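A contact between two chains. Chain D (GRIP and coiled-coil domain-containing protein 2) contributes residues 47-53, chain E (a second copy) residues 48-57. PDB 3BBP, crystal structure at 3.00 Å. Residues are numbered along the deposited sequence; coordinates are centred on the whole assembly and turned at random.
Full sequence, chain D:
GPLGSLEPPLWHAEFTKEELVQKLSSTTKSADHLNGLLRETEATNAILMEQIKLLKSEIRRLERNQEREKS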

# COMPACT_ATOMS: atom_id res chain seq x y z
N ILE D 47 -2.42 -6.61 4.48
CA ILE D 47 -1.19 -6.08 5.04
C ILE D 47 -0.69 -4.84 4.29
O ILE D 47 -0.00 -4.00 4.86
CB ILE D 47 -0.06 -7.13 5.06
CG1 ILE D 47 0.10 -7.75 3.66
CG2 ILE D 47 -0.34 -8.19 6.10
CD1 ILE D 47 1.27 -8.71 3.54
N LEU D 48 -1.04 -4.75 3.01
CA LEU D 48 -0.67 -3.58 2.21
C LEU D 48 -1.35 -2.34 2.77
O LEU D 48 -0.70 -1.33 3.04
CB LEU D 48 -1.05 -3.77 0.74
CG LEU D 48 -0.22 -4.75 -0.09
CD1 LEU D 48 -0.66 -4.72 -1.54
CD2 LEU D 48 1.26 -4.44 0.02
N MET D 49 -2.67 -2.42 2.95
CA MET D 49 -3.43 -1.30 3.48
C MET D 49 -3.00 -0.92 4.89
O MET D 49 -3.12 0.24 5.29
CB MET D 49 -4.93 -1.59 3.43
CG MET D 49 -5.55 -1.34 2.07
SD MET D 49 -7.24 -1.95 1.95
CE MET D 49 -6.99 -3.68 2.36
N GLU D 50 -2.50 -1.89 5.65
CA GLU D 50 -1.97 -1.63 6.98
C GLU D 50 -0.70 -0.80 6.90
O GLU D 50 -0.54 0.18 7.63
CB GLU D 50 -1.70 -2.94 7.73
CG GLU D 50 -2.95 -3.60 8.30
CD GLU D 50 -2.64 -4.94 8.95
OE1 GLU D 50 -1.45 -5.23 9.18
OE2 GLU D 50 -3.59 -5.70 9.22
N GLN D 51 0.20 -1.18 6.00
CA GLN D 51 1.44 -0.44 5.80
C GLN D 51 1.15 0.96 5.29
O GLN D 51 1.83 1.92 5.65
CB GLN D 51 2.36 -1.17 4.81
CG GLN D 51 3.71 -0.50 4.61
CD GLN D 51 4.53 -1.15 3.52
OE1 GLN D 51 4.14 -2.18 2.97
NE2 GLN D 51 5.68 -0.56 3.21
N ILE D 52 0.13 1.08 4.45
CA ILE D 52 -0.28 2.37 3.92
C ILE D 52 -0.74 3.32 5.02
O ILE D 52 -0.35 4.49 5.05
CB ILE D 52 -1.41 2.23 2.88
CG1 ILE D 52 -0.88 1.54 1.62
CG2 ILE D 52 -1.97 3.58 2.51
CD1 ILE D 52 -1.93 1.37 0.55
N LYS D 53 -1.56 2.82 5.94
CA LYS D 53 -2.02 3.63 7.06
C LYS D 53 -0.86 4.13 7.90
O LYS D 53 -0.84 5.28 8.32
CB LYS D 53 -2.99 2.83 7.94
CG LYS D 53 -4.26 2.39 7.23
CD LYS D 53 -5.16 1.61 8.18
CE LYS D 53 -6.39 1.07 7.47
NZ LYS D 53 -7.31 0.40 8.43
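Chain E, residues 48-57: LMEQIKLLKS

Like residues meet like across this contact: the CA atoms of Leu48(D) and Leu48(E) lie 6.8 Å apart, and those of Ile52(D) and Ile52(E) 6.1 Å, so the two copies pair in register. Chain E is helical throughout 48-57, with phi/psi near -63/-42 and backbone bonds such as Ile52(E) N to Leu48(E) O at 2.9 Å. Its axis runs in the same direction as that of chain D, crossing at 22° with a closest approach of 10.0 Å. Such spacing leaves room for interleaved side chains, and Ile52(D) shows it: as a knob it sits among Leu48(E), Gln51(E), Ile52(E) and Leu55(E). Its CG1 is 3.4 Å from CG1 of Ile52(E), its CD1 3.8 Å from CD2 of Leu48(E), and its CG2 3.9 Å from CD1 of Leu55(E). One turn earlier, Leu48(D) CD1 meets Leu48(E) CD1 at 3.8 Å, while Leu48(D) CD2 approaches Ile52(E) CD1 at 3.9 Å. Both leucines take the m,t rotamer, as do both isoleucines, so matching side chains have nearly the same shape. Lys56(E) points its CA-to-CB bond sideways, but the end of its extended side chain comes near Gln51(D), whose amide is probably turned over in the model. The contact buries 470 Å², and Glu50(E), Lys53(E), Leu54(E) and Ser57(E) contribute nothing to it.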

# COMPACT_ATOMS: atom_id res chain seq x y z
N LEU E 48 -2.18 -0.42 -5.04
CA LEU E 48 -1.78 -0.25 -3.65
C LEU E 48 -0.28 -0.04 -3.56
O LEU E 48 0.18 0.93 -2.96
CB LEU E 48 -2.20 -1.46 -2.81
CG LEU E 48 -3.70 -1.63 -2.51
CD1 LEU E 48 -3.92 -2.81 -1.57
CD2 LEU E 48 -4.30 -0.37 -1.92
N MET E 49 0.49 -0.94 -4.17
CA MET E 49 1.95 -0.85 -4.12
C MET E 49 2.47 0.41 -4.79
O MET E 49 3.53 0.92 -4.43
CB MET E 49 2.59 -2.10 -4.74
CG MET E 49 2.65 -3.29 -3.79
SD MET E 49 3.12 -4.82 -4.61
CE MET E 49 1.86 -4.93 -5.89
N GLU E 50 1.72 0.92 -5.76
CA GLU E 50 2.06 2.18 -6.41
C GLU E 50 1.91 3.34 -5.45
O GLU E 50 2.79 4.20 -5.36
CB GLU E 50 1.20 2.41 -7.65
CG GLU E 50 1.63 1.61 -8.87
CD GLU E 50 0.70 1.80 -10.05
OE1 GLU E 50 -0.13 2.74 -10.00
OE2 GLU E 50 0.79 1.02 -11.02
N GLN E 51 0.80 3.37 -4.72
CA GLN E 51 0.55 4.41 -3.72
C GLN E 51 1.59 4.33 -2.61
O GLN E 51 2.03 5.36 -2.09
CB GLN E 51 -0.86 4.29 -3.14
CG GLN E 51 -1.22 5.38 -2.13
CD GLN E 51 -2.57 5.16 -1.47
OE1 GLN E 51 -3.29 4.23 -1.82
NE2 GLN E 51 -2.92 6.02 -0.52
N ILE E 52 1.99 3.11 -2.26
CA ILE E 52 2.98 2.90 -1.23
C ILE E 52 4.33 3.51 -1.62
O ILE E 52 4.97 4.18 -0.81
CB ILE E 52 3.17 1.40 -0.92
CG1 ILE E 52 1.92 0.85 -0.22
CG2 ILE E 52 4.39 1.18 -0.05
CD1 ILE E 52 2.01 -0.62 0.11
N LYS E 53 4.74 3.27 -2.85
CA LYS E 53 6.00 3.83 -3.34
C LYS E 53 5.98 5.36 -3.28
O LYS E 53 6.97 5.98 -2.89
CB LYS E 53 6.27 3.37 -4.77
CG LYS E 53 6.43 1.87 -4.94
CD LYS E 53 6.71 1.51 -6.39
CE LYS E 53 6.78 0.01 -6.59
NZ LYS E 53 7.16 -0.33 -7.99
N LEU E 54 4.85 5.95 -3.67
CA LEU E 54 4.74 7.41 -3.70
C LEU E 54 4.81 7.99 -2.31
O LEU E 54 5.42 9.04 -2.10
CB LEU E 54 3.44 7.86 -4.37
CG LEU E 54 3.08 7.30 -5.75
CD1 LEU E 54 2.09 8.22 -6.41
CD2 LEU E 54 4.30 7.12 -6.64
N LEU E 55 4.18 7.30 -1.36
CA LEU E 55 4.19 7.72 0.05
C LEU E 55 5.60 7.67 0.63
O LEU E 55 6.05 8.62 1.25
CB LEU E 55 3.25 6.85 0.88
CG LEU E 55 1.75 6.98 0.61
CD1 LEU E 55 0.97 5.87 1.31
CD2 LEU E 55 1.23 8.35 1.02
N LYS E 56 6.29 6.56 0.41
CA LYS E 56 7.64 6.37 0.93
C LYS E 56 8.60 7.48 0.50
O LYS E 56 9.36 8.00 1.32
CB LYS E 56 8.20 5.01 0.52
CG LYS E 56 7.59 3.83 1.27
CD LYS E 56 8.17 2.51 0.78
CE LYS E 56 7.49 1.32 1.45
NZ LYS E 56 7.74 0.05 0.71
N SER E 57 8.57 7.85 -0.78
CA SER E 57 9.44 8.90 -1.29
C SER E 57 9.02 10.27 -0.74
O SER E 57 9.86 11.15 -0.53
CB SER E 57 9.43 8.92 -2.81
OG SER E 57 8.13 9.14 -3.30